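Local coordinates for RagB/SusD family nutrient uptake outer membrane protein (PDB 7KV2) that probably binds beta-glucans at the bacterial cell surface and helps pass them to outer-membrane uptake, as a SusD-family glycan-binding protein, at residues T42-H45 with I46-V50; A138-A141 with Y142-Q146; Q146-A149 with L150-F153; G295-A298 with L299-L302. One frame throughout, in Å; residues are numbered along the deposited sequence.

Interaction 1. Residues T42-H45 with I46-V50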
loop_
_atom_site.group_PDB
_atom_site.type_symbol
_atom_site.label_atom_id
_atom_site.label_comp_id
_atom_site.label_asym_id
_atom_site.label_seq_id
_atom_site.Cartn_x
_atom_site.Cartn_y
_atom_site.Cartn_z
ATOM N N THR A 42 -30.854 14.639 -4.065
ATOM C CA THR A 42 -30.944 14.122 -5.463
ATOM C C THR A 42 -29.816 13.126 -5.800
ATOM O O THR A 42 -28.662 13.311 -5.361
ATOM C CB THR A 42 -30.907 15.231 -6.525
ATOM O OG1 THR A 42 -29.543 15.595 -6.740
ATOM C CG2 THR A 42 -31.749 16.438 -6.166
ATOM N N ASP A 43 -30.143 12.152 -6.645
ATOM C CA ASP A 43 -29.219 11.112 -7.155
ATOM C C ASP A 43 -27.949 11.765 -7.706
ATOM O O ASP A 43 -26.840 11.206 -7.493
ATOM C CB ASP A 43 -29.911 10.266 -8.226
ATOM C CG ASP A 43 -28.964 9.301 -8.913
ATOM O OD1 ASP A 43 -28.797 8.176 -8.388
ATOM O OD2 ASP A 43 -28.359 9.710 -9.926
ATOM N N GLU A 44 -28.093 12.889 -8.405
ATOM C CA GLU A 44 -26.968 13.560 -9.092
ATOM C C GLU A 44 -25.948 14.005 -8.041
ATOM O O GLU A 44 -24.725 13.893 -8.292
ATOM C CB GLU A 44 -27.484 14.753 -9.889
ATOM C CG GLU A 44 -26.422 15.461 -10.703
ATOM C CD GLU A 44 -26.731 16.932 -10.950
ATOM O OE1 GLU A 44 -27.785 17.408 -10.477
ATOM O OE2 GLU A 44 -25.916 17.607 -11.600
ATOM N N HIS A 45 -26.433 14.531 -6.920
ATOM C CA HIS A 45 -25.579 15.145 -5.875
ATOM C C HIS A 45 -24.974 14.036 -5.005
ATOM O O HIS A 45 -23.821 14.215 -4.540
ATOM C CB HIS A 45 -26.368 16.229 -5.119
ATOM C CG HIS A 45 -26.556 17.497 -5.906
ATOM N ND1 HIS A 45 -25.690 17.878 -6.936
ATOM C CD2 HIS A 45 -27.479 18.482 -5.812
ATOM C CE1 HIS A 45 -26.088 19.028 -7.443
ATOM N NE2 HIS A 45 -27.180 19.418 -6.769
ATOM N N ILE A 46 -25.721 12.951 -4.787
ATOM C CA ILE A 46 -25.234 11.763 -4.031
ATOM C C ILE A 46 -24.079 11.105 -4.818
ATOM O O ILE A 46 -23.083 10.725 -4.172
ATOM C CB ILE A 46 -26.392 10.821 -3.691
ATOM C CG1 ILE A 46 -27.272 11.466 -2.607
ATOM C CG2 ILE A 46 -25.868 9.452 -3.282
ATOM C CD1 ILE A 46 -28.545 10.717 -2.278
ATOM N N GLN A 47 -24.162 11.041 -6.156
ATOM C CA GLN A 47 -23.024 10.617 -7.031
ATOM C C GLN A 47 -21.795 11.481 -6.745
ATOM O O GLN A 47 -20.686 10.921 -6.691
ATOM C CB GLN A 47 -23.409 10.667 -8.514
ATOM C CG GLN A 47 -24.383 9.563 -8.892
ATOM C CD GLN A 47 -24.560 9.414 -10.379
ATOM O OE1 GLN A 47 -23.723 8.837 -11.056
ATOM N NE2 GLN A 47 -25.668 9.922 -10.893
ATOM N N GLU A 48 -21.958 12.791 -6.560
ATOM C CA GLU A 48 -20.813 13.680 -6.250
ATOM C C GLU A 48 -20.227 13.314 -4.878
ATOM O O GLU A 48 -18.978 13.348 -4.738
ATOM C CB GLU A 48 -21.231 15.145 -6.300
ATOM C CG GLU A 48 -21.603 15.610 -7.691
ATOM C CD GLU A 48 -22.193 17.007 -7.675
ATOM O OE1 GLU A 48 -22.257 17.597 -6.569
ATOM O OE2 GLU A 48 -22.612 17.481 -8.745
ATOM N N ALA A 49 -21.074 12.992 -3.907
ATOM C CA ALA A 49 -20.674 12.499 -2.562
ATOM C C ALA A 49 -19.937 11.149 -2.654
ATOM O O ALA A 49 -18.989 10.919 -1.863
ATOM C CB ALA A 49 -21.881 12.352 -1.673
ATOM N N VAL A 50 -20.395 10.240 -3.509
ATOM C CA VAL A 50 -19.722 8.922 -3.691
ATOM C C VAL A 50 -18.305 9.196 -4.229
ATOM O O VAL A 50 -17.347 8.685 -3.643
ATOM C CB VAL A 50 -20.535 7.957 -4.571
ATOM C CG1 VAL A 50 -19.770 6.664 -4.840
ATOM C CG2 VAL A 50 -21.885 7.632 -3.933
#
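Asp43 and Gln47 meet one turn apart at the start of helix 43-53, whose first turn is closed by Thr42 as N-cap. The capping bond runs from His45 N to Thr42 OG1 at 3.3 Å. Thr42 O is used twice, by His45 N and by Ile46 N, the latter at 3.0 Å. Gln47 N to Asp43 O and Ala49 N to His45 O continue the ladder, while Glu48 N reaches Glu44 O only weakly.

Among the side-chain polar contacts, the amide of Gln47 hands NE2 to Asp43 OD2 at 2.9 Å, a weak bond bent to 125° with carboxylate and amide planes 55° apart. Asp43 leaves the helix pointing away, but its chi1 of 173° lays CG next to its own carbonyl carbon and brings the carboxylate back toward Gln47; its other oxygen, OD1, is bonded to Tyr143 on helix 137-162. A leucine in place of Gln47 would probably leave Asp43 OD2 without this donor and its carboxylate less restrained in rotation.

Charge gathers on the outer side, where Glu44 OE2 and Glu48 OE2 lie 4.4 Å apart, a like-charge pair that solvent probably screens. Glu48 OE1 is bonded to Tyr39 OH, and the Tyr39 ring stacks on His45. The imidazole and the Glu48 carboxylate run side by side, OE2 lying at the ring edge 3.6 Å from His45 ND1.

Interaction 2. Residues A138-A141 with Y142-Q146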
loop_
_atom_site.group_PDB
_atom_site.type_symbol
_atom_site.label_atom_id
_atom_site.label_comp_id
_atom_site.label_asym_id
_atom_site.label_seq_id
_atom_site.Cartn_x
_atom_site.Cartn_y
_atom_site.Cartn_z
ATOM N N ALA A 138 -31.511 -0.157 -7.693
ATOM C CA ALA A 138 -30.232 -0.664 -8.244
ATOM C C ALA A 138 -29.111 0.342 -7.948
ATOM O O ALA A 138 -27.986 -0.103 -7.628
ATOM C CB ALA A 138 -30.350 -0.921 -9.718
ATOM N N ASN A 139 -29.396 1.646 -8.020
ATOM C CA ASN A 139 -28.351 2.685 -7.811
ATOM C C ASN A 139 -28.036 2.774 -6.310
ATOM O O ASN A 139 -26.837 2.837 -5.944
ATOM C CB ASN A 139 -28.726 4.048 -8.388
ATOM C CG ASN A 139 -28.519 4.132 -9.882
ATOM O OD1 ASN A 139 -28.118 3.153 -10.502
ATOM N ND2 ASN A 139 -28.786 5.293 -10.462
ATOM N N ARG A 140 -29.062 2.768 -5.463
ATOM C CA ARG A 140 -28.869 2.816 -3.996
ATOM C C ARG A 140 -27.841 1.743 -3.629
ATOM O O ARG A 140 -26.837 2.096 -2.973
ATOM C CB ARG A 140 -30.200 2.618 -3.257
ATOM C CG ARG A 140 -30.084 2.548 -1.740
ATOM C CD ARG A 140 -31.426 2.164 -1.136
ATOM N NE ARG A 140 -32.365 3.205 -1.528
ATOM C CZ ARG A 140 -32.496 4.380 -0.924
ATOM N NH1 ARG A 140 -31.804 4.657 0.174
ATOM N NH2 ARG A 140 -33.350 5.264 -1.412
ATOM N N ALA A 141 -28.092 0.499 -4.035
ATOM C CA ALA A 141 -27.288 -0.697 -3.674
ATOM C C ALA A 141 -25.839 -0.514 -4.179
ATOM O O ALA A 141 -24.910 -0.868 -3.436
ATOM C CB ALA A 141 -27.936 -1.931 -4.248
ATOM N N TYR A 142 -25.670 0.032 -5.388
ATOM C CA TYR A 142 -24.346 0.281 -6.006
ATOM C C TYR A 142 -23.607 1.363 -5.207
ATOM O O TYR A 142 -22.415 1.167 -4.953
ATOM C CB TYR A 142 -24.457 0.669 -7.479
ATOM C CG TYR A 142 -23.136 0.914 -8.174
ATOM C CD1 TYR A 142 -22.087 -0.004 -8.108
ATOM C CD2 TYR A 142 -22.931 2.069 -8.913
ATOM C CE1 TYR A 142 -20.879 0.234 -8.758
ATOM C CE2 TYR A 142 -21.737 2.312 -9.580
ATOM C CZ TYR A 142 -20.704 1.389 -9.502
ATOM O OH TYR A 142 -19.536 1.664 -10.161
ATOM N N TYR A 143 -24.253 2.476 -4.869
ATOM C CA TYR A 143 -23.639 3.567 -4.066
ATOM C C TYR A 143 -23.210 3.008 -2.711
ATOM O O TYR A 143 -22.122 3.346 -2.208
ATOM C CB TYR A 143 -24.594 4.752 -3.895
ATOM C CG TYR A 143 -25.082 5.374 -5.181
ATOM C CD1 TYR A 143 -24.346 5.274 -6.357
ATOM C CD2 TYR A 143 -26.282 6.074 -5.238
ATOM C CE1 TYR A 143 -24.791 5.821 -7.550
ATOM C CE2 TYR A 143 -26.727 6.649 -6.420
ATOM C CZ TYR A 143 -25.999 6.496 -7.586
ATOM O OH TYR A 143 -26.388 7.053 -8.770
ATOM N N GLU A 144 -24.091 2.218 -2.106
ATOM C CA GLU A 144 -23.878 1.548 -0.809
ATOM C C GLU A 144 -22.688 0.591 -0.922
ATOM O O GLU A 144 -21.852 0.571 -0.010
ATOM C CB GLU A 144 -25.093 0.699 -0.425
ATOM C CG GLU A 144 -26.260 1.505 0.140
ATOM C CD GLU A 144 -27.495 0.686 0.536
ATOM O OE1 GLU A 144 -27.591 -0.511 0.141
ATOM O OE2 GLU A 144 -28.356 1.244 1.245
ATOM N N ALA A 145 -22.653 -0.233 -1.957
ATOM C CA ALA A 145 -21.539 -1.197 -2.165
ATOM C C ALA A 145 -20.208 -0.427 -2.196
ATOM O O ALA A 145 -19.274 -0.871 -1.530
ATOM C CB ALA A 145 -21.755 -2.008 -3.409
ATOM N N GLN A 146 -20.122 0.696 -2.897
ATOM C CA GLN A 146 -18.834 1.441 -3.020
ATOM C C GLN A 146 -18.423 2.021 -1.668
ATOM O O GLN A 146 -17.247 1.822 -1.227
ATOM C CB GLN A 146 -18.925 2.551 -4.060
ATOM C CG GLN A 146 -19.238 2.052 -5.475
ATOM C CD GLN A 146 -19.442 3.225 -6.401
ATOM O OE1 GLN A 146 -18.496 3.943 -6.731
ATOM N NE2 GLN A 146 -20.694 3.468 -6.797
#
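The phenol ring of Tyr143 lies against Asn139, one turn back. Its packing is partly polar: the carbonyl oxygen Asn139 O sits over one ring face, offset toward the rim and 3.2 Å from Tyr143 CG, while Asn139 CB rests 3.8 Å from Tyr143 CZ. The two side chains point the same way, amide and ring planes 43° apart. Four residues apart, they leave the same flank of the helix, and like chi1 values (-79° for Asn139, -58° for Tyr143) keep them side by side. Tyr143 OH is satisfied by Asp43 of helix 43-53.

Backbone bonds of the alpha-helix 137-162 run beneath, among them Tyr143 N to Asn139 O (2.8 Å). This long helix belongs to the TPR-like helical part of the SusD fold, with helix 43-53 along one side and helix 110-130 also in contact.

Of the charged groups, Arg140 and Glu144 meet through aliphatic carbon: Arg140 CG is 3.7 Å from Glu144 OE2, but NH1 stays 5.0 Å from that oxygen and is bonded instead to Leu129 O. Further along, Gln146 NE2 lies over a face of the Tyr142 ring and makes a weak hydrogen bond to Tyr142 O at 3.4 Å.

Interaction 3. Residues Q146-A149 with L150-F153; sequences QVIA and LRVF
Leu150 turns its branch back over the carbonyl of Gln146 in the buried middle of helix 137-162, a long alpha-helix of the TPR-like part of the SusD fold. Its CG stands beside the backbone N (chi1 -74°), bringing Leu150 CG to 3.3 Å from Gln146 O, the same oxygen that accepts Leu150 N at 2.9 Å. Val152 does the like with one methyl: CG2 packs 3.4 Å from Ile148 O.

Phe153 touches Ala149 O through CB and carries its ring away toward helix 217-231, where it meets Met219 and Leu223. Successive positions round the helix face different neighbours: Val147 and Leu150 look toward helix 110-130, Ile148 and Val152 toward helix 183-200, and Ala149 toward Val220. Gln146 brings a buried amide, whose OE1 is held by Tyr54 and Arg214.

The Arg151 chain bends at chi3 (66°) and hydrogen-bonds through NH1 to Asn123. Its guanidinium passes obliquely by the Ile148 branch, with Arg151 NH2 4.2 Å from Ile148 CG1.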
loop_
_atom_site.group_PDB
_atom_site.type_symbol
_atom_site.label_atom_id
_atom_site.label_comp_id
_atom_site.label_asym_id
_atom_site.label_seq_id
_atom_site.Cartn_x
_atom_site.Cartn_y
_atom_site.Cartn_z
ATOM N N GLN A 146 -20.122 0.696 -2.897
ATOM C CA GLN A 146 -18.834 1.441 -3.020
ATOM C C GLN A 146 -18.423 2.021 -1.668
ATOM O O GLN A 146 -17.247 1.822 -1.227
ATOM C CB GLN A 146 -18.925 2.551 -4.060
ATOM C CG GLN A 146 -19.238 2.052 -5.475
ATOM C CD GLN A 146 -19.442 3.225 -6.401
ATOM O OE1 GLN A 146 -18.496 3.943 -6.731
ATOM N NE2 GLN A 146 -20.694 3.468 -6.797
ATOM N N VAL A 147 -19.328 2.740 -0.998
ATOM C CA VAL A 147 -18.923 3.454 0.241
ATOM C C VAL A 147 -18.783 2.481 1.407
ATOM O O VAL A 147 -17.942 2.772 2.217
ATOM C CB VAL A 147 -19.813 4.673 0.565
ATOM C CG1 VAL A 147 -19.844 5.638 -0.611
ATOM C CG2 VAL A 147 -21.221 4.272 1.004
ATOM N N ILE A 148 -19.507 1.360 1.504
ATOM C CA ILE A 148 -19.250 0.415 2.624
ATOM C C ILE A 148 -17.880 -0.262 2.401
ATOM O O ILE A 148 -17.120 -0.464 3.355
ATOM C CB ILE A 148 -20.388 -0.607 2.778
ATOM C CG1 ILE A 148 -21.731 0.061 3.102
ATOM C CG2 ILE A 148 -19.994 -1.626 3.831
ATOM C CD1 ILE A 148 -22.911 -0.914 3.027
ATOM N N ALA A 149 -17.541 -0.584 1.160
ATOM C CA ALA A 149 -16.252 -1.225 0.840
ATOM C C ALA A 149 -15.127 -0.228 1.106
ATOM O O ALA A 149 -14.141 -0.630 1.740
ATOM C CB ALA A 149 -16.238 -1.703 -0.597
ATOM N N LEU A 150 -15.265 1.022 0.663
ATOM C CA LEU A 150 -14.278 2.092 0.983
ATOM C C LEU A 150 -14.172 2.244 2.492
ATOM O O LEU A 150 -13.065 2.456 3.008
ATOM C CB LEU A 150 -14.661 3.408 0.323
ATOM C CG LEU A 150 -14.422 3.487 -1.191
ATOM C CD1 LEU A 150 -15.078 4.748 -1.734
ATOM C CD2 LEU A 150 -12.930 3.494 -1.540
ATOM N N ARG A 151 -15.292 2.143 3.208
ATOM C CA ARG A 151 -15.228 2.377 4.664
ATOM C C ARG A 151 -14.355 1.306 5.316
ATOM O O ARG A 151 -13.579 1.661 6.177
ATOM C CB ARG A 151 -16.631 2.382 5.281
ATOM C CG ARG A 151 -16.633 2.811 6.736
ATOM C CD ARG A 151 -18.045 3.216 7.193
ATOM N NE ARG A 151 -18.928 2.064 7.181
ATOM C CZ ARG A 151 -20.270 2.120 7.151
ATOM N NH1 ARG A 151 -20.897 3.279 7.115
ATOM N NH2 ARG A 151 -20.970 1.009 7.136
ATOM N N VAL A 152 -14.478 0.046 4.913
ATOM C CA VAL A 152 -13.657 -1.083 5.431
ATOM C C VAL A 152 -12.195 -0.832 5.031
ATOM O O VAL A 152 -11.303 -1.091 5.871
ATOM C CB VAL A 152 -14.184 -2.441 4.946
ATOM C CG1 VAL A 152 -13.298 -3.592 5.411
ATOM C CG2 VAL A 152 -15.624 -2.687 5.417
ATOM N N PHE A 153 -11.979 -0.327 3.817
ATOM C CA PHE A 153 -10.607 -0.027 3.282
ATOM C C PHE A 153 -9.943 1.027 4.198
ATOM O O PHE A 153 -8.808 0.846 4.676
ATOM C CB PHE A 153 -10.673 0.376 1.801
ATOM C CG PHE A 153 -9.313 0.432 1.129
ATOM C CD1 PHE A 153 -8.467 1.511 1.297
ATOM C CD2 PHE A 153 -8.807 -0.697 0.484
ATOM C CE1 PHE A 153 -7.198 1.525 0.732
ATOM C CE2 PHE A 153 -7.531 -0.694 -0.049
ATOM C CZ PHE A 153 -6.736 0.427 0.063
#

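Interaction 4. Residues G295-A298 with L299-L302; sequences GGTA and LPTL
Thr297 reaches forward to Leu299 with its hydroxyl oxygen: Leu299 N donates to Thr297 OG1 at 3.0 Å, nearly straight at 168°. This is an ST turn that caps the way into the short helix 299-303, in the SusD-family part of the chain. OG1 lies opposite the backbone N about the CA-CB bond (chi1 175°), which places it beside the advancing chain and 3.5 Å from Leu299 CB. The methyl, Thr297 CG2, packs 3.7 Å from Pro300 CD, the two side chains crossing at about a right angle.

Ala298 supplies the next contacts through its carbonyl. Leu302 N bonds to Ala298 O at 3.2 Å, closing the first helical turn. Pro300 N has no hydrogen to give, so it sits 3.3 Å from Ala298 O without a bond. Leu302 CG also lies near that oxygen, at 3.7 Å.

Further out, Asp61 OD2 bonds to both Thr297 OG1 and Ala298 N, while Thr301 OG1 is held by Glu393 O and Trp396 NE1. Leu299 leads its branch away to Asn71 and Leu72 of helix 70-75. A valine in place of Thr297 would probably leave Leu299 N without its capping acceptor and deprive Asp61 of one partner.

One buried hydroxyl thus serves two polar partners, and the carboxylate of Asp61 probably polarises it, strengthening OG1 as acceptor for the helix-start amide.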
loop_
_atom_site.group_PDB
_atom_site.type_symbol
_atom_site.label_atom_id
_atom_site.label_comp_id
_atom_site.label_asym_id
_atom_site.label_seq_id
_atom_site.Cartn_x
_atom_site.Cartn_y
_atom_site.Cartn_z
ATOM N N GLY A 295 -4.449 15.202 -7.813
ATOM C CA GLY A 295 -3.260 15.540 -8.611
ATOM C C GLY A 295 -2.332 14.348 -8.640
ATOM O O GLY A 295 -2.862 13.181 -8.747
ATOM N N GLY A 296 -1.029 14.613 -8.529
ATOM C CA GLY A 296 0.009 13.575 -8.450
ATOM C C GLY A 296 0.333 13.129 -7.039
ATOM O O GLY A 296 -0.374 13.486 -6.092
ATOM N N THR A 297 1.342 12.270 -6.934
ATOM C CA THR A 297 1.830 11.704 -5.666
ATOM C C THR A 297 3.174 12.323 -5.346
ATOM O O THR A 297 3.942 12.631 -6.246
ATOM C CB THR A 297 1.900 10.166 -5.711
ATOM O OG1 THR A 297 2.475 9.710 -4.510
ATOM C CG2 THR A 297 2.723 9.608 -6.843
ATOM N N ALA A 298 3.469 12.437 -4.069
ATOM C CA ALA A 298 4.783 12.862 -3.573
ATOM C C ALA A 298 5.744 11.680 -3.529
ATOM O O ALA A 298 6.937 11.925 -3.301
ATOM C CB ALA A 298 4.612 13.422 -2.168
ATOM N N LEU A 299 5.255 10.437 -3.663
ATOM C CA LEU A 299 6.079 9.236 -3.285
ATOM C C LEU A 299 7.431 9.261 -3.998
ATOM O O LEU A 299 8.463 9.090 -3.338
ATOM C CB LEU A 299 5.289 7.940 -3.470
ATOM C CG LEU A 299 6.071 6.651 -3.260
ATOM C CD1 LEU A 299 6.610 6.543 -1.849
ATOM C CD2 LEU A 299 5.273 5.408 -3.583
ATOM N N PRO A 300 7.503 9.450 -5.337
ATOM C CA PRO A 300 8.793 9.432 -6.039
ATOM C C PRO A 300 9.755 10.506 -5.523
ATOM O O PRO A 300 10.921 10.244 -5.480
ATOM C CB PRO A 300 8.412 9.592 -7.511
ATOM C CG PRO A 300 7.011 9.045 -7.573
ATOM C CD PRO A 300 6.388 9.535 -6.286
ATOM N N THR A 301 9.266 11.678 -5.140
ATOM C CA THR A 301 10.143 12.739 -4.578
ATOM C C THR A 301 10.746 12.194 -3.275
ATOM O O THR A 301 11.954 12.391 -3.021
ATOM C CB THR A 301 9.390 14.057 -4.362
ATOM O OG1 THR A 301 8.992 14.594 -5.640
ATOM C CG2 THR A 301 10.272 15.057 -3.640
ATOM N N LEU A 302 9.947 11.545 -2.438
ATOM C CA LEU A 302 10.417 11.068 -1.099
ATOM C C LEU A 302 11.603 10.111 -1.236
ATOM O O LEU A 302 12.599 10.330 -0.511
ATOM C CB LEU A 302 9.275 10.374 -0.364
ATOM C CG LEU A 302 8.174 11.324 0.092
ATOM C CD1 LEU A 302 6.953 10.583 0.594
ATOM C CD2 LEU A 302 8.689 12.251 1.175
#

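Overall arrangement
Interactions 1, 2 and 3 form one neighbourhood in the helical part of the fold; interaction 4 lies apart, its centre 25 Å or more from each of theirs. Interactions 2 and 3 are successive stretches of helix 137-162 sharing Gln146, and interaction 1, on the adjoining helix 43-53, packs against interaction 2. Burial grows along helix 137-162: the partly exposed 138-146 mixes polar and aromatic groups, whereas 146-153 is mostly aliphatic. Interactions 1 and 4 both concern helix starts capped by a threonine, but the first is partly exposed and rich in charge, the second buried among loops.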